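Long-range contacts in major royal jelly protein 1 (Apis mellifera, PDB 5YYL), which is the most abundant protein of royal jelly, binds the sterol 24-methylenecholesterol and probably serves as food for developing honeybee larvae: residues 80-84 / 142-146; 87-91 / 121-127. All blocks are in the same frame, centred on the assembly; numbering follows the deposited sequence.

Contact 1. Residues 80-84 / 142-146; sequences MLRYN and LVNNT. With NAG (2-acetamido-2-deoxy-beta-D-glucopyranose), chain E.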
ATOM      1  N   MET A  80     -14.465  23.938 -32.230  1.00 27.71           N
ATOM      2  CA  MET A  80     -14.724  23.774 -33.647  1.00 31.25           C
ATOM      3  C   MET A  80     -15.152  25.110 -34.269  1.00 34.06           C
ATOM      4  O   MET A  80     -15.985  25.858 -33.696  1.00 31.18           O
ATOM      5  CB  MET A  80     -15.786  22.704 -33.870  1.00 32.06           C
ATOM      6  CG  MET A  80     -15.550  21.873 -35.123  1.00 33.52           C
ATOM      7  SD  MET A  80     -14.222  20.646 -35.061  1.00 37.48           S
ATOM      8  CE  MET A  80     -14.326  20.091 -33.357  1.00 34.68           C
ATOM      9  N   LEU A  81     -14.545  25.408 -35.424  1.00 36.20           N
ATOM     10  CA  LEU A  81     -14.934  26.563 -36.233  1.00 36.92           C
ATOM     11  C   LEU A  81     -16.362  26.333 -36.690  1.00 38.39           C
ATOM     12  O   LEU A  81     -16.658  25.299 -37.302  1.00 37.08           O
ATOM     13  CB  LEU A  81     -14.044  26.718 -37.472  1.00 35.55           C
ATOM     14  CG  LEU A  81     -12.595  27.154 -37.268  1.00 33.86           C
ATOM     15  CD1 LEU A  81     -11.856  27.168 -38.590  1.00 32.85           C
ATOM     16  CD2 LEU A  81     -12.547  28.500 -36.578  1.00 34.30           C
ATOM     17  N   ARG A  82     -17.231  27.295 -36.394  1.00 39.58           N
ATOM     18  CA  ARG A  82     -18.666  27.153 -36.662  1.00 39.96           C
ATOM     19  C   ARG A  82     -18.993  27.421 -38.117  1.00 38.92           C
ATOM     20  O   ARG A  82     -19.378  28.515 -38.488  1.00 38.57           O
ATOM     21  CB  ARG A  82     -19.489  28.070 -35.759  1.00 39.50           C
ATOM     22  CG  ARG A  82     -20.985  27.886 -35.897  1.00 39.64           C
ATOM     23  CD  ARG A  82     -21.496  26.627 -35.185  1.00 38.29           C
ATOM     24  NE  ARG A  82     -21.656  26.925 -33.768  1.00 35.86           N
ATOM     25  CZ  ARG A  82     -22.397  26.243 -32.903  1.00 35.43           C
ATOM     26  NH1 ARG A  82     -23.078  25.154 -33.277  1.00 34.91           N
ATOM     27  NH2 ARG A  82     -22.444  26.657 -31.629  1.00 35.48           N
ATOM     28  N   TYR A  83     -18.820  26.397 -38.932  1.00 41.51           N
ATOM     29  CA  TYR A  83     -19.357  26.388 -40.276  1.00 46.05           C
ATOM     30  C   TYR A  83     -20.800  25.853 -40.249  1.00 47.99           C
ATOM     31  O   TYR A  83     -21.357  25.595 -39.177  1.00 44.82           O
ATOM     32  CB  TYR A  83     -18.451  25.598 -41.228  1.00 47.78           C
ATOM     33  CG  TYR A  83     -17.233  26.368 -41.686  1.00 50.19           C
ATOM     34  CD1 TYR A  83     -17.048  26.668 -43.029  1.00 52.46           C
ATOM     35  CD2 TYR A  83     -16.265  26.806 -40.777  1.00 52.05           C
ATOM     36  CE1 TYR A  83     -15.936  27.371 -43.462  1.00 54.86           C
ATOM     37  CE2 TYR A  83     -15.150  27.517 -41.204  1.00 53.37           C
ATOM     38  CZ  TYR A  83     -14.990  27.793 -42.551  1.00 53.59           C
ATOM     39  OH  TYR A  83     -13.900  28.496 -43.008  1.00 53.52           O
ATOM     40  N   ASN A  84     -21.417  25.765 -41.426  1.00 53.12           N
ATOM     41  CA  ASN A  84     -22.690  25.061 -41.611  1.00 53.15           C
ATOM     42  C   ASN A  84     -22.431  23.561 -41.414  1.00 50.98           C
ATOM     43  O   ASN A  84     -21.568  22.972 -42.086  1.00 43.70           O
ATOM     44  CB  ASN A  84     -23.311  25.350 -42.993  1.00 55.60           C
ATOM     45  CG  ASN A  84     -22.320  25.166 -44.149  1.00 62.27           C
ATOM     46  OD1 ASN A  84     -21.373  25.956 -44.307  1.00 64.95           O
ATOM     47  ND2 ASN A  84     -22.532  24.121 -44.964  1.00 61.93           N
ATOM     48  N   LEU A 142     -18.326  34.606 -35.545  1.00 39.85           N
ATOM     49  CA  LEU A 142     -18.280  34.388 -36.975  1.00 40.66           C
ATOM     50  C   LEU A 142     -18.959  33.075 -37.347  1.00 42.43           C
ATOM     51  O   LEU A 142     -18.975  32.126 -36.558  1.00 44.86           O
ATOM     52  CB  LEU A 142     -16.839  34.406 -37.502  1.00 41.31           C
ATOM     53  CG  LEU A 142     -16.238  35.788 -37.766  1.00 43.49           C
ATOM     54  CD1 LEU A 142     -16.618  36.834 -36.720  1.00 45.29           C
ATOM     55  CD2 LEU A 142     -14.731  35.644 -37.856  1.00 44.81           C
ATOM     56  N   VAL A 143     -19.532  33.054 -38.552  1.00 42.85           N
ATOM     57  CA  VAL A 143     -20.020  31.840 -39.183  1.00 42.19           C
ATOM     58  C   VAL A 143     -19.236  31.673 -40.477  1.00 44.41           C
ATOM     59  O   VAL A 143     -18.946  32.662 -41.150  1.00 45.54           O
ATOM     60  CB  VAL A 143     -21.534  31.913 -39.444  1.00 41.33           C
ATOM     61  CG1 VAL A 143     -22.019  30.633 -40.104  1.00 42.80           C
ATOM     62  CG2 VAL A 143     -22.289  32.173 -38.146  1.00 40.69           C
ATOM     63  N   ASN A 144     -18.866  30.432 -40.803  1.00 47.63           N
ATOM     64  CA  ASN A 144     -17.955  30.143 -41.928  1.00 49.89           C
ATOM     65  C   ASN A 144     -16.628  30.920 -41.837  1.00 46.85           C
ATOM     66  O   ASN A 144     -15.984  31.181 -42.851  1.00 44.13           O
ATOM     67  CB  ASN A 144     -18.621  30.430 -43.288  1.00 56.09           C
ATOM     68  CG  ASN A 144     -19.981  29.762 -43.453  1.00 61.94           C
ATOM     69  OD1 ASN A 144     -20.559  29.251 -42.500  1.00 64.96           O
ATOM     70  ND2 ASN A 144     -20.501  29.804 -44.669  1.00 70.31           N
ATOM     71  N   ASN A 145     -16.232  31.269 -40.609  1.00 47.54           N
ATOM     72  CA  ASN A 145     -15.040  32.088 -40.314  1.00 46.71           C
ATOM     73  C   ASN A 145     -15.020  33.498 -40.959  1.00 47.58           C
ATOM     74  O   ASN A 145     -13.941  34.093 -41.099  1.00 44.17           O
ATOM     75  CB  ASN A 145     -13.757  31.289 -40.672  1.00 45.00           C
ATOM     76  CG  ASN A 145     -12.596  31.539 -39.708  1.00 43.38           C
ATOM     77  OD1 ASN A 145     -12.762  31.615 -38.483  1.00 38.58           O
ATOM     78  ND2 ASN A 145     -11.402  31.642 -40.269  1.00 45.69           N
ATOM     79  N   THR A 146     -16.193  34.030 -41.340  1.00 50.42           N
ATOM     80  CA  THR A 146     -16.293  35.329 -42.052  1.00 48.75           C
ATOM     81  C   THR A 146     -17.540  36.149 -41.663  1.00 50.17           C
ATOM     82  O   THR A 146     -17.405  37.249 -41.126  1.00 51.95           O
ATOM     83  CB  THR A 146     -16.259  35.163 -43.589  1.00 46.29           C
ATOM     84  OG1 THR A 146     -17.253  34.218 -43.997  1.00 49.37           O
ATOM     85  CG2 THR A 146     -14.896  34.679 -44.065  1.00 44.52           C
TER
HETATM   86  C1  NAG E   1     -21.774  29.255 -45.080  1.00 80.39           C
HETATM   87  C2  NAG E   1     -22.887  30.301 -45.265  1.00 84.23           C
HETATM   88  C3  NAG E   1     -24.139  29.638 -45.859  1.00 87.08           C
HETATM   89  C4  NAG E   1     -23.865  28.852 -47.142  1.00 87.31           C
HETATM   90  C5  NAG E   1     -22.671  27.914 -46.880  1.00 86.91           C
HETATM   91  C6  NAG E   1     -22.132  27.160 -48.093  1.00 86.08           C
HETATM   92  C7  NAG E   1     -23.527  32.293 -43.930  1.00 82.43           C
HETATM   93  C8  NAG E   1     -23.956  32.805 -42.583  1.00 81.91           C
HETATM   94  N2  NAG E   1     -23.289  30.971 -44.026  1.00 82.50           N
HETATM   95  O3  NAG E   1     -25.143  30.622 -46.134  1.00 89.85           O
HETATM   96  O4  NAG E   1     -25.095  28.157 -47.451  1.00 86.62           O
HETATM   97  O5  NAG E   1     -21.562  28.655 -46.360  1.00 84.77           O
HETATM   98  O6  NAG E   1     -21.830  28.070 -49.153  1.00 88.45           O
HETATM   99  O7  NAG E   1     -23.406  33.069 -44.862  1.00 80.41           O
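Arg82 and Asn144 are joined by the backbone hydrogen bond between these segments, Asn144 N to Arg82 O at 3.0 Å, with 153° at the hydrogen. The two segments come closest where the CA atoms of Tyr83 and Asn144 lie 4.3 Å apart. Both backbones are bent here: Arg82 is the centre of an inverse gamma turn closed by Tyr83 N to Leu81 O (2.9 Å), while Asn144 and Asn145 both take left-handed backbone angles in a beta turn close to type I', closed by Thr146 N to Val143 O. The tyrosine illustrates how a ring can pack flat on a turn. With Tyr83 CG beside its own backbone N (chi1 -79°), one face of the ring lies over the Asn144 backbone. Asn144 CA sits 3.6 Å from the centroid of the Tyr83 ring in a CH-pi contact. The plane of the Asn144 amide is nearly parallel to that of the Tyr83 ring, 6° apart, and the amide leads outward to the glycan, ND2 being bonded to C1 of the N-acetylglucosamine at 1.4 Å. Val143 CG1 packs on the sugar's acetamido methyl C8 at 3.8 Å. Beyond the ring's phenolic end, Asn145 CB lies 3.6 Å from Tyr83 OH, and Asn145 OD1 meets Leu81 CD2. The Arg82 side chain instead turns away, its guanidinium bonding to the carbonyls of Val86, Ala113, Ile121 and Val122, while Tyr65 meets the Tyr83 ring edge-to-face. The contact thus joins the end of strand 75-81 to the glycosylated loop between strands 134-139 and 153-158 of the next sheet.

Contact 2. Residues 87-91 / 121-127; sequences PSSLN and IVSASKL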
ATOM      1  N   PRO A  87     -22.561  21.075 -34.982  1.00 43.80           N
ATOM      2  CA  PRO A  87     -23.557  21.099 -33.902  1.00 43.47           C
ATOM      3  C   PRO A  87     -23.148  21.911 -32.690  1.00 45.40           C
ATOM      4  O   PRO A  87     -23.949  22.714 -32.199  1.00 49.00           O
ATOM      5  CB  PRO A  87     -23.714  19.621 -33.519  1.00 43.69           C
ATOM      6  CG  PRO A  87     -22.554  18.916 -34.114  1.00 44.51           C
ATOM      7  CD  PRO A  87     -22.167  19.695 -35.326  1.00 44.26           C
ATOM      8  N   SER A  88     -21.922  21.695 -32.207  1.00 44.84           N
ATOM      9  CA  SER A  88     -21.385  22.475 -31.089  1.00 42.81           C
ATOM     10  C   SER A  88     -20.000  22.972 -31.384  1.00 41.40           C
ATOM     11  O   SER A  88     -19.249  22.332 -32.136  1.00 42.04           O
ATOM     12  CB  SER A  88     -21.360  21.658 -29.805  1.00 42.71           C
ATOM     13  OG  SER A  88     -20.817  22.430 -28.734  1.00 43.06           O
ATOM     14  N   SER A  89     -19.675  24.119 -30.783  1.00 39.63           N
ATOM     15  CA  SER A  89     -18.371  24.751 -30.976  1.00 38.23           C
ATOM     16  C   SER A  89     -17.427  24.426 -29.832  1.00 36.04           C
ATOM     17  O   SER A  89     -16.314  23.994 -30.081  1.00 38.50           O
ATOM     18  CB  SER A  89     -18.501  26.260 -31.110  1.00 36.47           C
ATOM     19  OG  SER A  89     -17.255  26.787 -31.508  1.00 37.01           O
ATOM     20  N   LEU A  90     -17.871  24.661 -28.602  1.00 31.83           N
ATOM     21  CA  LEU A  90     -17.095  24.342 -27.419  1.00 32.15           C
ATOM     22  C   LEU A  90     -17.382  22.906 -26.966  1.00 35.41           C
ATOM     23  O   LEU A  90     -18.493  22.604 -26.523  1.00 39.16           O
ATOM     24  CB  LEU A  90     -17.411  25.334 -26.297  1.00 29.44           C
ATOM     25  CG  LEU A  90     -16.616  25.184 -25.005  1.00 29.18           C
ATOM     26  CD1 LEU A  90     -15.117  25.219 -25.265  1.00 28.72           C
ATOM     27  CD2 LEU A  90     -17.014  26.281 -24.037  1.00 30.12           C
ATOM     28  N   ASN A  91     -16.382  22.026 -27.075  1.00 36.47           N
ATOM     29  CA  ASN A  91     -16.534  20.591 -26.740  1.00 37.19           C
ATOM     30  C   ASN A  91     -15.438  20.032 -25.836  1.00 36.47           C
ATOM     31  O   ASN A  91     -14.411  20.665 -25.641  1.00 34.90           O
ATOM     32  CB  ASN A  91     -16.545  19.749 -28.019  1.00 37.38           C
ATOM     33  CG  ASN A  91     -17.353  20.389 -29.114  1.00 36.98           C
ATOM     34  OD1 ASN A  91     -18.527  20.691 -28.912  1.00 36.01           O
ATOM     35  ND2 ASN A  91     -16.728  20.628 -30.265  1.00 36.19           N
ATOM     36  N   ILE A 121     -22.332  31.181 -27.198  1.00 68.89           N
ATOM     37  CA  ILE A 121     -21.276  30.558 -28.041  1.00 59.40           C
ATOM     38  C   ILE A 121     -21.620  30.198 -29.500  1.00 51.56           C
ATOM     39  O   ILE A 121     -22.193  29.152 -29.794  1.00 50.59           O
ATOM     40  CB  ILE A 121     -20.512  29.404 -27.330  1.00 56.30           C
ATOM     41  CG1 ILE A 121     -20.316  29.732 -25.832  1.00 53.56           C
ATOM     42  CG2 ILE A 121     -19.169  29.159 -28.024  1.00 56.79           C
ATOM     43  CD1 ILE A 121     -19.283  28.915 -25.099  1.00 52.63           C
ATOM     44  N   VAL A 122     -21.212  31.086 -30.400  1.00 44.60           N
ATOM     45  CA  VAL A 122     -21.319  30.882 -31.834  1.00 42.87           C
ATOM     46  C   VAL A 122     -20.117  30.100 -32.306  1.00 40.74           C
ATOM     47  O   VAL A 122     -20.275  29.050 -32.894  1.00 40.67           O
ATOM     48  CB  VAL A 122     -21.407  32.224 -32.612  1.00 41.53           C
ATOM     49  CG1 VAL A 122     -21.517  31.999 -34.118  1.00 39.93           C
ATOM     50  CG2 VAL A 122     -22.566  33.059 -32.087  1.00 41.99           C
ATOM     51  N   SER A 123     -18.922  30.640 -32.089  1.00 40.01           N
ATOM     52  CA  SER A 123     -17.674  30.009 -32.550  1.00 39.03           C
ATOM     53  C   SER A 123     -16.519  30.243 -31.565  1.00 39.89           C
ATOM     54  O   SER A 123     -15.852  31.285 -31.617  1.00 40.78           O
ATOM     55  CB  SER A 123     -17.298  30.524 -33.935  1.00 37.73           C
ATOM     56  OG  SER A 123     -16.192  29.799 -34.432  1.00 39.09           O
ATOM     57  N   ALA A 124     -16.316  29.273 -30.663  1.00 39.00           N
ATOM     58  CA  ALA A 124     -15.194  29.270 -29.721  1.00 36.88           C
ATOM     59  C   ALA A 124     -13.881  29.190 -30.501  1.00 36.85           C
ATOM     60  O   ALA A 124     -13.419  28.119 -30.888  1.00 37.34           O
ATOM     61  CB  ALA A 124     -15.312  28.106 -28.745  1.00 36.14           C
ATOM     62  N   SER A 125     -13.310  30.354 -30.764  1.00 35.43           N
ATOM     63  CA  SER A 125     -12.117  30.476 -31.574  1.00 34.29           C
ATOM     64  C   SER A 125     -10.891  29.976 -30.801  1.00 33.73           C
ATOM     65  O   SER A 125     -10.084  29.232 -31.350  1.00 33.28           O
ATOM     66  CB  SER A 125     -11.940  31.940 -31.981  1.00 35.45           C
ATOM     67  OG  SER A 125     -10.890  32.086 -32.908  1.00 39.21           O
ATOM     68  N   LYS A 126     -10.786  30.365 -29.526  1.00 32.32           N
ATOM     69  CA  LYS A 126      -9.621  30.070 -28.691  1.00 32.65           C
ATOM     70  C   LYS A 126     -10.007  29.899 -27.225  1.00 29.98           C
ATOM     71  O   LYS A 126     -11.011  30.440 -26.784  1.00 29.30           O
ATOM     72  CB  LYS A 126      -8.603  31.203 -28.823  1.00 36.27           C
ATOM     73  CG  LYS A 126      -7.253  30.807 -29.401  1.00 40.54           C
ATOM     74  CD  LYS A 126      -7.328  30.464 -30.880  1.00 43.20           C
ATOM     75  CE  LYS A 126      -6.080  29.691 -31.330  1.00 47.41           C
ATOM     76  NZ  LYS A 126      -6.313  29.017 -32.641  1.00 49.23           N
ATOM     77  N   LEU A 127      -9.184  29.164 -26.484  1.00 28.22           N
ATOM     78  CA  LEU A 127      -9.398  28.880 -25.068  1.00 27.00           C
ATOM     79  C   LEU A 127      -8.159  29.212 -24.250  1.00 26.50           C
ATOM     80  O   LEU A 127      -7.059  29.328 -24.770  1.00 25.00           O
ATOM     81  CB  LEU A 127      -9.751  27.415 -24.852  1.00 26.98           C
ATOM     82  CG  LEU A 127     -10.929  26.842 -25.640  1.00 28.18           C
ATOM     83  CD1 LEU A 127     -11.017  25.328 -25.415  1.00 27.81           C
ATOM     84  CD2 LEU A 127     -12.252  27.517 -25.276  1.00 28.28           C
TER
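Ser89 engages one flat group across this contact, the peptide between Ser123 and Ala124; no aromatic ring or side-chain amide is stacked between the segments. The peptide N-H of Ala124 donates to Ser89 OG at 2.8 Å, bent to 139° at the hydrogen, and the same OG lies 3.4 Å from Ser123 CA. The hydroxyl also bonds to the carbonyl of Met80, so a buried serine both gives and takes a hydrogen bond. OG stands anti to the backbone N of Ser89 (chi1 -171°), which carries it across to the 121-127 segment. On the far side of strand 90-91 the Asn91 amide belongs to its own segment, its OD1 accepting from Ser88 OG at 2.9 Å. Beside this polar bridge, the contacts of Leu90 are apolar. Leu90 splits its two methyls between partners: CD2 meets Ile121 CD1 at 3.6 Å, whereas CD1 meets Leu127 CD2 at 3.7 Å. Closer to the backbone, Leu90 CB approaches Ala124 CB at 4.3 Å. Val137 and Phe157 of the following strands continue this apolar layer against Leu90. The result is face-to-face packing of two neighbouring four-stranded antiparallel sheets, an interface in which apolar side chains pack between successive blades of a beta-propeller, the fold to which the royal jelly protein family belongs.

In the fold
The two contacts show how successive sheets of a propeller are tied together by nested closures. From the N terminus, the chain passes through strand 75-81 into 80-84, turns, and enters strand 90-94 through 87-91. It finishes that sheet with strand 102-106 and then reaches 121-127, where contact 2 closes the inner loop. After running through strands 124-129 and 134-139, it arrives at 142-146, and contact 1 closes the outer loop around the first. The closures do not cross, and their centres lie about 9 Å apart. Contact 2 joins the two sheets in the buried interior, whereas contact 1 joins them nearer the surface, beside the glycan.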